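Local structure of pseudoazurin (Blue copper protein) (Sinorhizobium meliloti, 3TU6) at residues Tyr4-Leu9 with Phe20-Ile25; Val33-Lys38 with Ile66-Ser71; Asn43-Lys48 with Thr57-Ile62; Val75-Cys80 with Ile89-Val94. The protein binds one copper ion in a cupredoxin beta barrel and probably carries electrons between redox partners in the periplasm. One frame throughout, in Å; residues are numbered along the deposited sequence.

The four contacts belong to one cupredoxin barrel. Interactions 1 and 2 are neighbours in the sheet, since strand 3-9 lies beside strand 32-36; the two contacts have centres 9 Å apart. Interaction 1 also borders interaction 4, where A23 O and A91 N, 2.8 Å apart, probably form a hydrogen bond. Interaction 3 nests inside the loop that interaction 2 closes, and its strand 45-46 pairs with strand 74-79 of interaction 4. The Y78 ring ties the interior together by meeting F20 of interaction 1 and F35 of interaction 2 edge-to-face. Interaction 4 holds the copper ligand C80. The side chains of F20 and N43 each lie about 6 Å from the copper.

Interaction 1. Residues Tyr4-Leu9 with Phe20-Ile25; sequences YRVEML and FEPAVI
E7 with E21 and M8 with F20 form a short antiparallel ladder in the beta hairpin of strands 3-9 and 19-27, part of the cupredoxin barrel. E7 and E21 are the hydrogen-bonded pair. E7 N binds E21 O at 2.8 Å. E21 N returns to E7 O at 2.9 Å. M8 and F20 are the non-hydrogen-bonded pair. Their side chains lie side by side and point the same way, with M8 CG 3.6 Å from F20 CE1. M8 SD sits at the edge of the F20 ring, 5.2 Å from its centroid, in a Met-aromatic contact. L9 CD1 lies against the E21 side chain, which it crosses at a slant.

The ladder stops at P22, which follows a cis peptide bond. P22 CD rests 3.6 Å from R5 O. V6 spans this break. V6 CG1, anti to the backbone N (chi1 176°), touches F20 CB at 3.8 Å before the break. The other methyl, V6 CG2, meets I25 CG1 after it at 3.4 Å, closer than usual for two carbons. I25 CD1 also reaches Y4 CB at 4.2 Å.

On its other edge, strand 3-9 bonds through Y4, V6 and M8 to strand 32-36. F20 O takes a hydrogen bond from the R16 side chain. F20 turns its ring toward the interior and meets Y78 edge-to-face. Strand 19-27 borders strand 89-94, and helix 112-125 packs against V24.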
loop_
_atom_site.group_PDB
_atom_site.type_symbol
_atom_site.label_atom_id
_atom_site.label_comp_id
_atom_site.label_asym_id
_atom_site.label_seq_id
_atom_site.Cartn_x
_atom_site.Cartn_y
_atom_site.Cartn_z
ATOM N N TYR A 4 5.790 2.132 -11.664
ATOM C CA TYR A 4 5.623 0.796 -11.093
ATOM C C TYR A 4 4.174 0.327 -11.133
ATOM O O TYR A 4 3.253 1.128 -11.316
ATOM C CB TYR A 4 6.155 0.775 -9.661
ATOM C CG TYR A 4 7.637 1.068 -9.592
ATOM C CD1 TYR A 4 8.563 0.155 -10.086
ATOM C CD2 TYR A 4 8.112 2.262 -9.053
ATOM C CE1 TYR A 4 9.924 0.415 -10.041
ATOM C CE2 TYR A 4 9.478 2.532 -9.003
ATOM C CZ TYR A 4 10.377 1.601 -9.499
ATOM O OH TYR A 4 11.728 1.849 -9.455
ATOM N N ARG A 5 3.991 -0.982 -10.969
ATOM C CA ARG A 5 2.675 -1.618 -11.023
ATOM C C ARG A 5 2.409 -2.428 -9.760
ATOM O O ARG A 5 3.272 -3.176 -9.305
ATOM C CB ARG A 5 2.590 -2.558 -12.229
ATOM C CG ARG A 5 2.665 -1.874 -13.584
ATOM C CD ARG A 5 1.432 -1.034 -13.858
ATOM N NE ARG A 5 1.252 -0.760 -15.283
ATOM C CZ ARG A 5 0.759 -1.622 -16.174
ATOM N NH1 ARG A 5 0.390 -2.849 -15.808
ATOM N NH2 ARG A 5 0.641 -1.258 -17.446
ATOM N N VAL A 6 1.210 -2.272 -9.204
ATOM C CA VAL A 6 0.740 -3.109 -8.106
ATOM C C VAL A 6 -0.586 -3.738 -8.509
ATOM O O VAL A 6 -1.569 -3.032 -8.728
ATOM C CB VAL A 6 0.537 -2.300 -6.813
ATOM C CG1 VAL A 6 -0.052 -3.184 -5.718
ATOM C CG2 VAL A 6 1.849 -1.689 -6.362
ATOM N N GLU A 7 -0.608 -5.063 -8.615
ATOM C CA GLU A 7 -1.817 -5.780 -9.006
ATOM C C GLU A 7 -2.731 -5.996 -7.806
ATOM O O GLU A 7 -2.269 -6.339 -6.717
ATOM C CB GLU A 7 -1.461 -7.123 -9.644
ATOM C CG GLU A 7 -0.692 -6.991 -10.950
ATOM C CD GLU A 7 -0.499 -8.318 -11.659
ATOM O OE1 GLU A 7 -0.463 -8.321 -12.907
ATOM O OE2 GLU A 7 -0.384 -9.356 -10.973
ATOM N N MET A 8 -4.028 -5.783 -8.015
ATOM C CA MET A 8 -5.042 -6.033 -6.993
ATOM C C MET A 8 -5.664 -7.395 -7.294
ATOM O O MET A 8 -6.329 -7.565 -8.318
ATOM C CB MET A 8 -6.097 -4.920 -7.005
ATOM C CG MET A 8 -5.497 -3.515 -6.987
ATOM S SD MET A 8 -6.694 -2.180 -6.753
ATOM C CE MET A 8 -7.544 -2.207 -8.337
ATOM N N LEU A 9 -5.431 -8.362 -6.406
ATOM C CA LEU A 9 -5.705 -9.772 -6.696
ATOM C C LEU A 9 -6.522 -10.471 -5.612
ATOM O O LEU A 9 -6.435 -10.131 -4.427
ATOM C CB LEU A 9 -4.385 -10.527 -6.864
ATOM C CG LEU A 9 -3.514 -10.144 -8.060
ATOM C CD1 LEU A 9 -2.090 -10.641 -7.858
ATOM C CD2 LEU A 9 -4.107 -10.699 -9.343
ATOM N N PHE A 20 -2.580 -7.185 -2.387
ATOM C CA PHE A 20 -1.849 -6.364 -3.345
ATOM C C PHE A 20 -0.506 -7.037 -3.625
ATOM O O PHE A 20 0.190 -7.438 -2.687
ATOM C CB PHE A 20 -1.617 -4.957 -2.798
ATOM C CG PHE A 20 -2.876 -4.157 -2.608
ATOM C CD1 PHE A 20 -3.518 -3.577 -3.695
ATOM C CD2 PHE A 20 -3.408 -3.965 -1.339
ATOM C CE1 PHE A 20 -4.678 -2.827 -3.519
ATOM C CE2 PHE A 20 -4.565 -3.217 -1.158
ATOM C CZ PHE A 20 -5.201 -2.650 -2.247
ATOM N N GLU A 21 -0.160 -7.163 -4.905
ATOM C CA GLU A 21 1.100 -7.783 -5.317
ATOM C C GLU A 21 1.874 -6.847 -6.246
ATOM O O GLU A 21 1.403 -6.526 -7.340
ATOM C CB GLU A 21 0.840 -9.118 -6.018
ATOM C CG GLU A 21 2.109 -9.890 -6.360
ATOM C CD GLU A 21 1.825 -11.285 -6.878
ATOM O OE1 GLU A 21 0.742 -11.828 -6.575
ATOM O OE2 GLU A 21 2.690 -11.842 -7.586
ATOM N N PRO A 22 3.073 -6.398 -5.819
ATOM C CA PRO A 22 3.771 -6.655 -4.555
ATOM C C PRO A 22 3.158 -5.892 -3.381
ATOM O O PRO A 22 2.548 -4.839 -3.576
ATOM C CB PRO A 22 5.191 -6.162 -4.836
ATOM C CG PRO A 22 5.019 -5.113 -5.844
ATOM C CD PRO A 22 3.884 -5.551 -6.713
ATOM N N ALA A 23 3.317 -6.431 -2.177
ATOM C CA ALA A 23 2.805 -5.790 -0.967
ATOM C C ALA A 23 3.597 -4.529 -0.619
ATOM O O ALA A 23 3.051 -3.597 -0.024
ATOM C CB ALA A 23 2.836 -6.768 0.199
ATOM N N VAL A 24 4.878 -4.511 -0.986
ATOM C CA VAL A 24 5.775 -3.400 -0.668
ATOM C C VAL A 24 6.535 -2.938 -1.911
ATOM O O VAL A 24 7.435 -3.634 -2.385
ATOM C CB VAL A 24 6.792 -3.804 0.424
ATOM C CG1 VAL A 24 7.732 -2.647 0.740
ATOM C CG2 VAL A 24 6.067 -4.262 1.678
ATOM N N ILE A 25 6.157 -1.772 -2.434
ATOM C CA ILE A 25 6.875 -1.126 -3.536
ATOM C C ILE A 25 7.980 -0.237 -2.969
ATOM O O ILE A 25 7.738 0.536 -2.042
ATOM C CB ILE A 25 5.933 -0.244 -4.394
ATOM C CG1 ILE A 25 4.984 -1.110 -5.227
ATOM C CG2 ILE A 25 6.733 0.675 -5.312
ATOM C CD1 ILE A 25 5.653 -1.828 -6.382
#

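Interaction 2. Residues Val33-Lys38 with Ile66-Ser71; sequences VTFVAK and ITVTLS
V33 pairs with V68 through two backbone hydrogen bonds at the start of this antiparallel contact between strands 32-36 and 67-69. V33 N binds V68 O at 3.2 Å. V68 N binds V33 O more closely, at 2.9 Å. The V33 side chain crosses that of L70, and V33 CG2 lies 3.7 Å from L70 CD1. The other V33 methyl, CG1, sits 4.0 Å above the plane of the F35 ring, offset toward the rim.

T34 comes next and forms a non-hydrogen-bonded pair with T67. Here the side chains make the polar link. In both residues OG1 is anti to the carbonyl carbon (chi1 -58° in T34, -64° in T67). The two hydroxyls meet, with T34 OG1 2.7 Å from T67 OG1, and either could be the donor.

F35 returns to the face of V33 and V68. F35 N binds I66 O at 3.0 Å. I66 O also lies at the edge of the F35 ring, in its plane, 3.6 Å from F35 CD2. F35 CD2 also touches I66 CG2 at 3.9 Å, and the two side chains run side by side. The ring meets Y78 edge-to-face in the interior.

The chemistry is thus two-faced. V33, F35 and V68 are buried on one face, while on the other the two threonine hydroxyls share one hydrogen bond at a more exposed position.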
loop_
_atom_site.group_PDB
_atom_site.type_symbol
_atom_site.label_atom_id
_atom_site.label_comp_id
_atom_site.label_asym_id
_atom_site.label_seq_id
_atom_site.Cartn_x
_atom_site.Cartn_y
_atom_site.Cartn_z
ATOM N N VAL A 33 3.066 4.955 -9.085
ATOM C CA VAL A 33 2.585 3.586 -8.930
ATOM C C VAL A 33 1.164 3.491 -9.480
ATOM O O VAL A 33 0.282 4.245 -9.068
ATOM C CB VAL A 33 2.598 3.141 -7.450
ATOM C CG1 VAL A 33 1.838 1.832 -7.272
ATOM C CG2 VAL A 33 4.024 3.002 -6.952
ATOM N N THR A 34 0.957 2.568 -10.418
ATOM C CA THR A 34 -0.350 2.341 -11.023
ATOM C C THR A 34 -0.943 1.042 -10.498
ATOM O O THR A 34 -0.283 0.001 -10.505
ATOM C CB THR A 34 -0.250 2.263 -12.557
ATOM O OG1 THR A 34 0.326 3.475 -13.063
ATOM C CG2 THR A 34 -1.623 2.049 -13.183
ATOM N N PHE A 35 -2.190 1.105 -10.042
ATOM C CA PHE A 35 -2.877 -0.074 -9.527
ATOM C C PHE A 35 -3.638 -0.764 -10.650
ATOM O O PHE A 35 -4.311 -0.111 -11.438
ATOM C CB PHE A 35 -3.796 0.311 -8.369
ATOM C CG PHE A 35 -3.044 0.695 -7.132
ATOM C CD1 PHE A 35 -2.687 -0.271 -6.209
ATOM C CD2 PHE A 35 -2.648 2.006 -6.917
ATOM C CE1 PHE A 35 -1.974 0.065 -5.075
ATOM C CE2 PHE A 35 -1.930 2.353 -5.779
ATOM C CZ PHE A 35 -1.590 1.375 -4.857
ATOM N N VAL A 36 -3.504 -2.086 -10.721
ATOM C CA VAL A 36 -4.066 -2.873 -11.814
ATOM C C VAL A 36 -5.184 -3.764 -11.286
ATOM O O VAL A 36 -4.994 -4.503 -10.318
ATOM C CB VAL A 36 -2.984 -3.756 -12.473
ATOM C CG1 VAL A 36 -3.535 -4.455 -13.712
ATOM C CG2 VAL A 36 -1.758 -2.920 -12.826
ATOM N N ALA A 37 -6.347 -3.691 -11.930
ATOM C CA ALA A 37 -7.503 -4.489 -11.538
ATOM C C ALA A 37 -7.484 -5.833 -12.259
ATOM O O ALA A 37 -8.339 -6.102 -13.104
ATOM C CB ALA A 37 -8.795 -3.735 -11.846
ATOM N N LYS A 38 -6.506 -6.672 -11.922
ATOM C CA LYS A 38 -6.386 -7.996 -12.538
ATOM C C LYS A 38 -7.577 -8.870 -12.150
ATOM O O LYS A 38 -8.133 -9.578 -12.990
ATOM C CB LYS A 38 -5.070 -8.667 -12.139
ATOM C CG LYS A 38 -4.773 -9.942 -12.918
ATOM C CD LYS A 38 -3.296 -10.293 -12.889
ATOM C CE LYS A 38 -2.999 -11.523 -13.733
ATOM N NZ LYS A 38 -1.539 -11.805 -13.815
ATOM N N ILE A 66 -6.032 3.390 -10.783
ATOM C CA ILE A 66 -5.532 4.728 -10.483
ATOM C C ILE A 66 -4.005 4.766 -10.445
ATOM O O ILE A 66 -3.362 3.840 -9.948
ATOM C CB ILE A 66 -6.110 5.251 -9.137
ATOM C CG1 ILE A 66 -5.857 6.754 -8.983
ATOM C CG2 ILE A 66 -5.529 4.483 -7.951
ATOM C CD1 ILE A 66 -6.570 7.370 -7.797
ATOM N N THR A 67 -3.436 5.841 -10.985
ATOM C CA THR A 67 -2.003 6.097 -10.896
ATOM C C THR A 67 -1.772 7.199 -9.871
ATOM O O THR A 67 -2.338 8.287 -9.990
ATOM C CB THR A 67 -1.417 6.521 -12.254
ATOM O OG1 THR A 67 -1.543 5.441 -13.187
ATOM C CG2 THR A 67 0.055 6.894 -12.116
ATOM N N VAL A 68 -0.947 6.910 -8.869
ATOM C CA VAL A 68 -0.654 7.863 -7.800
ATOM C C VAL A 68 0.747 8.454 -7.952
ATOM O O VAL A 68 1.672 7.776 -8.403
ATOM C CB VAL A 68 -0.793 7.211 -6.402
ATOM C CG1 VAL A 68 -2.182 6.610 -6.235
ATOM C CG2 VAL A 68 0.276 6.152 -6.182
ATOM N N THR A 69 0.883 9.724 -7.580
ATOM C CA THR A 69 2.165 10.420 -7.584
ATOM C C THR A 69 2.791 10.331 -6.196
ATOM O O THR A 69 2.081 10.352 -5.191
ATOM C CB THR A 69 1.992 11.906 -7.957
ATOM O OG1 THR A 69 1.083 12.530 -7.041
ATOM C CG2 THR A 69 1.451 12.042 -9.373
ATOM N N LEU A 70 4.118 10.238 -6.149
ATOM C CA LEU A 70 4.843 10.036 -4.895
ATOM C C LEU A 70 5.985 11.042 -4.756
ATOM O O LEU A 70 7.160 10.678 -4.824
ATOM C CB LEU A 70 5.382 8.605 -4.835
ATOM C CG LEU A 70 4.343 7.484 -4.918
ATOM C CD1 LEU A 70 5.024 6.146 -5.175
ATOM C CD2 LEU A 70 3.501 7.434 -3.651
ATOM N N SER A 71 5.628 12.307 -4.553
ATOM C CA SER A 71 6.607 13.391 -4.494
ATOM C C SER A 71 7.392 13.401 -3.185
ATOM O O SER A 71 8.622 13.461 -3.198
ATOM C CB SER A 71 5.922 14.747 -4.697
ATOM O OG SER A 71 5.445 14.883 -6.024
#

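Interaction 3. Residues Asn43-Lys48 with Thr57-Ile62; sequences NSALMK and TWKGKI
T57 meets L46 where the loop after strand 45-46 folds back on that strand, an edge strand of the cupredoxin barrel. The two backbones run in nearly opposite directions and share a single bridge, A45 with K59. T57 CG2 touches L46 CD2 at 3.5 Å, and the side chains cross at about a right angle.

W58 and L46 carry most of the contact. With CG between the backbone N and the carbonyl carbon (chi1 73°), the W58 indole is rooted on the side of S44 and L46. It turns one face to L46, whose CB sits over the six-membered ring, 4.1 Å from the centroid. At the ring edge W58 NE1 binds S44 OG at 3.2 Å, with the oxygen close to the ring plane. W58 O accepts L46 N at 2.9 Å. An alanine at W58 would probably leave S44 OG without its indole donor and open a gap beside L46.

The K59 side chain sets off away from strand 45-46, but K59 CA packs on A45 CB. G60 is gripped at both ends of its backbone. G60 N binds S44 O at 2.8 Å, and N43 ND2 binds G60 O at 3.0 Å. The other amide atom, N43 OD1, takes A81 N, one residue past the copper ligand C80. A water accepts from S44 N and donates to K61 O. Last comes I62, whose CD1 lies 3.9 Å from N43 CB.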
loop_
_atom_site.group_PDB
_atom_site.type_symbol
_atom_site.label_atom_id
_atom_site.label_comp_id
_atom_site.label_asym_id
_atom_site.label_seq_id
_atom_site.Cartn_x
_atom_site.Cartn_y
_atom_site.Cartn_z
ATOM N N ASN A 43 -10.214 -1.945 -4.683
ATOM C CA ASN A 43 -9.824 -0.557 -4.888
ATOM C C ASN A 43 -8.521 -0.270 -4.148
ATOM O O ASN A 43 -8.015 -1.127 -3.422
ATOM C CB ASN A 43 -10.933 0.400 -4.427
ATOM C CG ASN A 43 -10.923 0.647 -2.924
ATOM O OD1 ASN A 43 -10.899 -0.288 -2.121
ATOM N ND2 ASN A 43 -10.953 1.917 -2.540
ATOM N N SER A 44 -7.986 0.931 -4.343
ATOM C CA SER A 44 -6.816 1.391 -3.602
ATOM C C SER A 44 -7.077 2.787 -3.051
ATOM O O SER A 44 -7.396 3.705 -3.808
ATOM C CB SER A 44 -5.580 1.408 -4.501
ATOM O OG SER A 44 -4.439 1.836 -3.777
ATOM N N ALA A 45 -6.946 2.932 -1.735
ATOM C CA ALA A 45 -7.124 4.218 -1.066
ATOM C C ALA A 45 -6.107 4.362 0.063
ATOM O O ALA A 45 -5.835 3.403 0.783
ATOM C CB ALA A 45 -8.540 4.339 -0.520
ATOM N N LEU A 46 -5.554 5.563 0.210
ATOM C CA LEU A 46 -4.591 5.847 1.270
ATOM C C LEU A 46 -5.288 5.775 2.625
ATOM O O LEU A 46 -6.381 6.318 2.793
ATOM C CB LEU A 46 -3.971 7.236 1.071
ATOM C CG LEU A 46 -2.848 7.656 2.026
ATOM C CD1 LEU A 46 -1.593 6.827 1.789
ATOM C CD2 LEU A 46 -2.547 9.140 1.872
ATOM N N MET A 47 -4.658 5.099 3.581
ATOM C CA MET A 47 -5.209 4.972 4.928
ATOM C C MET A 47 -5.094 6.298 5.674
ATOM O O MET A 47 -4.191 7.094 5.402
ATOM C CB MET A 47 -4.487 3.870 5.709
ATOM C CG MET A 47 -4.602 2.490 5.071
ATOM S SD MET A 47 -4.026 1.152 6.135
ATOM C CE MET A 47 -5.313 1.138 7.382
ATOM N N LYS A 48 -6.011 6.524 6.612
ATOM C CA LYS A 48 -6.049 7.772 7.373
ATOM C C LYS A 48 -4.814 7.860 8.276
ATOM O O LYS A 48 -4.601 7.003 9.136
ATOM C CB LYS A 48 -7.340 7.863 8.202
ATOM C CG LYS A 48 -7.881 9.279 8.393
ATOM C CD LYS A 48 -6.976 10.139 9.265
ATOM C CE LYS A 48 -7.625 11.473 9.605
ATOM N NZ LYS A 48 -8.823 11.319 10.477
ATOM N N THR A 57 -2.952 12.684 -1.079
ATOM C CA THR A 57 -3.677 11.451 -0.783
ATOM C C THR A 57 -4.414 10.957 -2.021
ATOM O O THR A 57 -4.480 11.657 -3.034
ATOM C CB THR A 57 -4.707 11.662 0.345
ATOM O OG1 THR A 57 -5.777 12.491 -0.125
ATOM C CG2 THR A 57 -4.054 12.314 1.559
ATOM N N TRP A 58 -4.960 9.748 -1.936
ATOM C CA TRP A 58 -5.781 9.203 -3.011
ATOM C C TRP A 58 -6.870 8.276 -2.479
ATOM O O TRP A 58 -6.727 7.667 -1.415
ATOM C CB TRP A 58 -4.916 8.481 -4.051
ATOM C CG TRP A 58 -4.366 7.156 -3.613
ATOM C CD1 TRP A 58 -4.953 5.933 -3.768
ATOM C CD2 TRP A 58 -3.107 6.917 -2.972
ATOM N NE1 TRP A 58 -4.144 4.948 -3.254
ATOM C CE2 TRP A 58 -3.004 5.525 -2.759
ATOM C CE3 TRP A 58 -2.058 7.744 -2.552
ATOM C CZ2 TRP A 58 -1.893 4.941 -2.143
ATOM C CZ3 TRP A 58 -0.954 7.163 -1.940
ATOM C CH2 TRP A 58 -0.881 5.775 -1.743
ATOM N N LYS A 59 -7.959 8.185 -3.237
ATOM C CA LYS A 59 -9.090 7.340 -2.887
ATOM C C LYS A 59 -9.710 6.795 -4.171
ATOM O O LYS A 59 -10.652 7.369 -4.716
ATOM C CB LYS A 59 -10.112 8.138 -2.069
ATOM C CG LYS A 59 -11.273 7.312 -1.525
ATOM C CD LYS A 59 -12.252 8.165 -0.723
ATOM C CE LYS A 59 -11.698 8.540 0.645
ATOM N NZ LYS A 59 -12.660 9.363 1.431
ATOM N N GLY A 60 -9.156 5.687 -4.656
ATOM C CA GLY A 60 -9.602 5.083 -5.904
ATOM C C GLY A 60 -10.961 4.422 -5.782
ATOM O O GLY A 60 -11.315 3.905 -4.723
ATOM N N LYS A 61 -11.725 4.446 -6.871
ATOM C CA LYS A 61 -13.010 3.752 -6.926
ATOM C C LYS A 61 -12.775 2.261 -7.159
ATOM O O LYS A 61 -11.657 1.844 -7.473
ATOM C CB LYS A 61 -13.888 4.327 -8.044
ATOM C CG LYS A 61 -14.203 5.817 -7.908
ATOM C CD LYS A 61 -15.118 6.103 -6.725
ATOM C CE LYS A 61 -15.491 7.579 -6.650
ATOM N NZ LYS A 61 -14.313 8.449 -6.385
ATOM N N ILE A 62 -13.828 1.464 -7.003
ATOM C CA ILE A 62 -13.738 0.017 -7.204
ATOM C C ILE A 62 -13.412 -0.281 -8.669
ATOM O O ILE A 62 -14.065 0.241 -9.571
ATOM C CB ILE A 62 -15.050 -0.706 -6.801
ATOM C CG1 ILE A 62 -15.300 -0.585 -5.292
ATOM C CG2 ILE A 62 -15.002 -2.179 -7.206
ATOM C CD1 ILE A 62 -14.349 -1.399 -4.431
HETATM O O HOH W 1 -8.776 1.771 -6.828
#

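Interaction 4. Residues Val75-Cys80 with Ile89-Val94; sequences VYMYQC and IGAIVV. With CU (copper (II) ion), chain B.
Y76 N gives its hydrogen to I92 O at 2.8 Å, and I92 N answers to Y76 O at 2.9 Å. Y78 and G90 form the second hydrogen-bonded pair of this antiparallel hairpin, strands 74-79 and 89-94.

With CG between the backbone N and the carbonyl carbon (chi1 67°), the Y78 ring folds over G90, where no side chain stands in its way. G90 CA makes a CH-pi contact over the face, 3.9 Å from the Y78 ring centroid. Y78 OH reaches a water at 2.7 Å, and that water lies within hydrogen-bonding distance of A91 O. An alanine at Y78 would probably uncover G90, leave the water without its hydroxyl partner and deprive F20 and F35 of their edge-to-face neighbour.

Toward the start of strand 74-79, Y76 CE1 packs on V94 CG2 at 3.4 Å, while Y76 OH bonds to K72 O. On the other face M77 SD rests on A91 CB.

C80 follows the first strand, and its SG binds copper at 2.2 Å. H42, H83 and M88 complete the site. A cysteine ligand just after a strand, with histidine and methionine ligands in the loop to the next, is the hallmark of the type 1 copper site of cupredoxins.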
loop_
_atom_site.group_PDB
_atom_site.type_symbol
_atom_site.label_atom_id
_atom_site.label_comp_id
_atom_site.label_asym_id
_atom_site.label_seq_id
_atom_site.Cartn_x
_atom_site.Cartn_y
_atom_site.Cartn_z
ATOM N N VAL A 75 6.843 6.464 4.043
ATOM C CA VAL A 75 6.030 5.268 3.867
ATOM C C VAL A 75 4.568 5.654 3.661
ATOM O O VAL A 75 4.011 6.440 4.430
ATOM C CB VAL A 75 6.129 4.334 5.089
ATOM C CG1 VAL A 75 5.332 3.058 4.850
ATOM C CG2 VAL A 75 7.583 4.012 5.393
ATOM N N TYR A 76 3.964 5.098 2.614
ATOM C CA TYR A 76 2.556 5.306 2.307
ATOM C C TYR A 76 1.800 4.004 2.570
ATOM O O TYR A 76 2.030 3.007 1.886
ATOM C CB TYR A 76 2.385 5.711 0.841
ATOM C CG TYR A 76 2.950 7.072 0.488
ATOM C CD1 TYR A 76 4.327 7.286 0.421
ATOM C CD2 TYR A 76 2.108 8.142 0.198
ATOM C CE1 TYR A 76 4.846 8.532 0.090
ATOM C CE2 TYR A 76 2.618 9.389 -0.132
ATOM C CZ TYR A 76 3.985 9.579 -0.187
ATOM O OH TYR A 76 4.485 10.817 -0.515
ATOM N N MET A 77 0.914 4.014 3.567
ATOM C CA MET A 77 0.086 2.850 3.885
ATOM C C MET A 77 -1.298 3.017 3.267
ATOM O O MET A 77 -2.008 3.977 3.574
ATOM C CB MET A 77 -0.047 2.676 5.399
ATOM C CG MET A 77 1.278 2.498 6.134
ATOM S SD MET A 77 2.207 1.031 5.648
ATOM C CE MET A 77 1.109 -0.278 6.193
ATOM N N TYR A 78 -1.670 2.079 2.398
ATOM C CA TYR A 78 -2.946 2.129 1.684
ATOM C C TYR A 78 -3.712 0.818 1.858
ATOM O O TYR A 78 -3.147 -0.188 2.295
ATOM C CB TYR A 78 -2.713 2.434 0.202
ATOM C CG TYR A 78 -2.001 1.340 -0.564
ATOM C CD1 TYR A 78 -2.717 0.309 -1.163
ATOM C CD2 TYR A 78 -0.614 1.338 -0.694
ATOM C CE1 TYR A 78 -2.077 -0.698 -1.859
ATOM C CE2 TYR A 78 0.039 0.334 -1.401
ATOM C CZ TYR A 78 -0.700 -0.680 -1.982
ATOM O OH TYR A 78 -0.071 -1.680 -2.685
ATOM N N GLN A 79 -4.995 0.833 1.504
ATOM C CA GLN A 79 -5.875 -0.306 1.752
ATOM C C GLN A 79 -6.886 -0.533 0.635
ATOM O O GLN A 79 -7.110 0.340 -0.204
ATOM C CB GLN A 79 -6.636 -0.092 3.064
ATOM C CG GLN A 79 -7.618 1.082 3.035
ATOM C CD GLN A 79 -8.407 1.224 4.323
ATOM O OE1 GLN A 79 -7.858 1.112 5.419
ATOM N NE2 GLN A 79 -9.704 1.479 4.194
ATOM N N CYS A 80 -7.487 -1.720 0.646
ATOM C CA CYS A 80 -8.686 -2.010 -0.130
ATOM C C CYS A 80 -9.865 -1.980 0.836
ATOM O O CYS A 80 -9.922 -2.782 1.765
ATOM C CB CYS A 80 -8.588 -3.386 -0.788
ATOM S SG CYS A 80 -10.105 -3.923 -1.607
ATOM N N ILE A 89 -4.001 -4.880 2.696
ATOM C CA ILE A 89 -3.301 -3.598 2.709
ATOM C C ILE A 89 -1.956 -3.738 1.998
ATOM O O ILE A 89 -1.450 -4.849 1.814
ATOM C CB ILE A 89 -3.083 -3.059 4.144
ATOM C CG1 ILE A 89 -2.288 -4.052 4.999
ATOM C CG2 ILE A 89 -4.420 -2.759 4.807
ATOM C CD1 ILE A 89 -1.797 -3.459 6.310
ATOM N N GLY A 90 -1.394 -2.604 1.598
ATOM C CA GLY A 90 -0.077 -2.567 0.974
ATOM C C GLY A 90 0.690 -1.328 1.383
ATOM O O GLY A 90 0.140 -0.429 2.024
ATOM N N ALA A 91 1.962 -1.283 1.006
ATOM C CA ALA A 91 2.826 -0.159 1.337
ATOM C C ALA A 91 3.600 0.321 0.116
ATOM O O ALA A 91 3.961 -0.473 -0.755
ATOM C CB ALA A 91 3.789 -0.549 2.446
ATOM N N ILE A 92 3.831 1.629 0.056
ATOM C CA ILE A 92 4.749 2.216 -0.911
ATOM C C ILE A 92 5.783 3.010 -0.127
ATOM O O ILE A 92 5.438 3.980 0.548
ATOM C CB ILE A 92 4.041 3.158 -1.908
ATOM C CG1 ILE A 92 2.872 2.447 -2.591
ATOM C CG2 ILE A 92 5.034 3.665 -2.946
ATOM C CD1 ILE A 92 2.127 3.318 -3.582
ATOM N N VAL A 93 7.039 2.581 -0.202
ATOM C CA VAL A 93 8.137 3.279 0.459
ATOM C C VAL A 93 8.840 4.164 -0.566
ATOM O O VAL A 93 9.351 3.671 -1.575
ATOM C CB VAL A 93 9.143 2.290 1.080
ATOM C CG1 VAL A 93 10.215 3.035 1.860
ATOM C CG2 VAL A 93 8.418 1.293 1.982
ATOM N N VAL A 94 8.845 5.470 -0.305
ATOM C CA VAL A 94 9.431 6.454 -1.210
ATOM C C VAL A 94 10.691 7.028 -0.574
ATOM O O VAL A 94 10.620 7.693 0.459
ATOM C CB VAL A 94 8.439 7.594 -1.509
ATOM C CG1 VAL A 94 9.007 8.533 -2.563
ATOM C CG2 VAL A 94 7.100 7.029 -1.960
HETATM CU CU CU B . -9.765 -6.036 -2.259
HETATM O O HOH W 2 2.613 -2.043 -2.670
#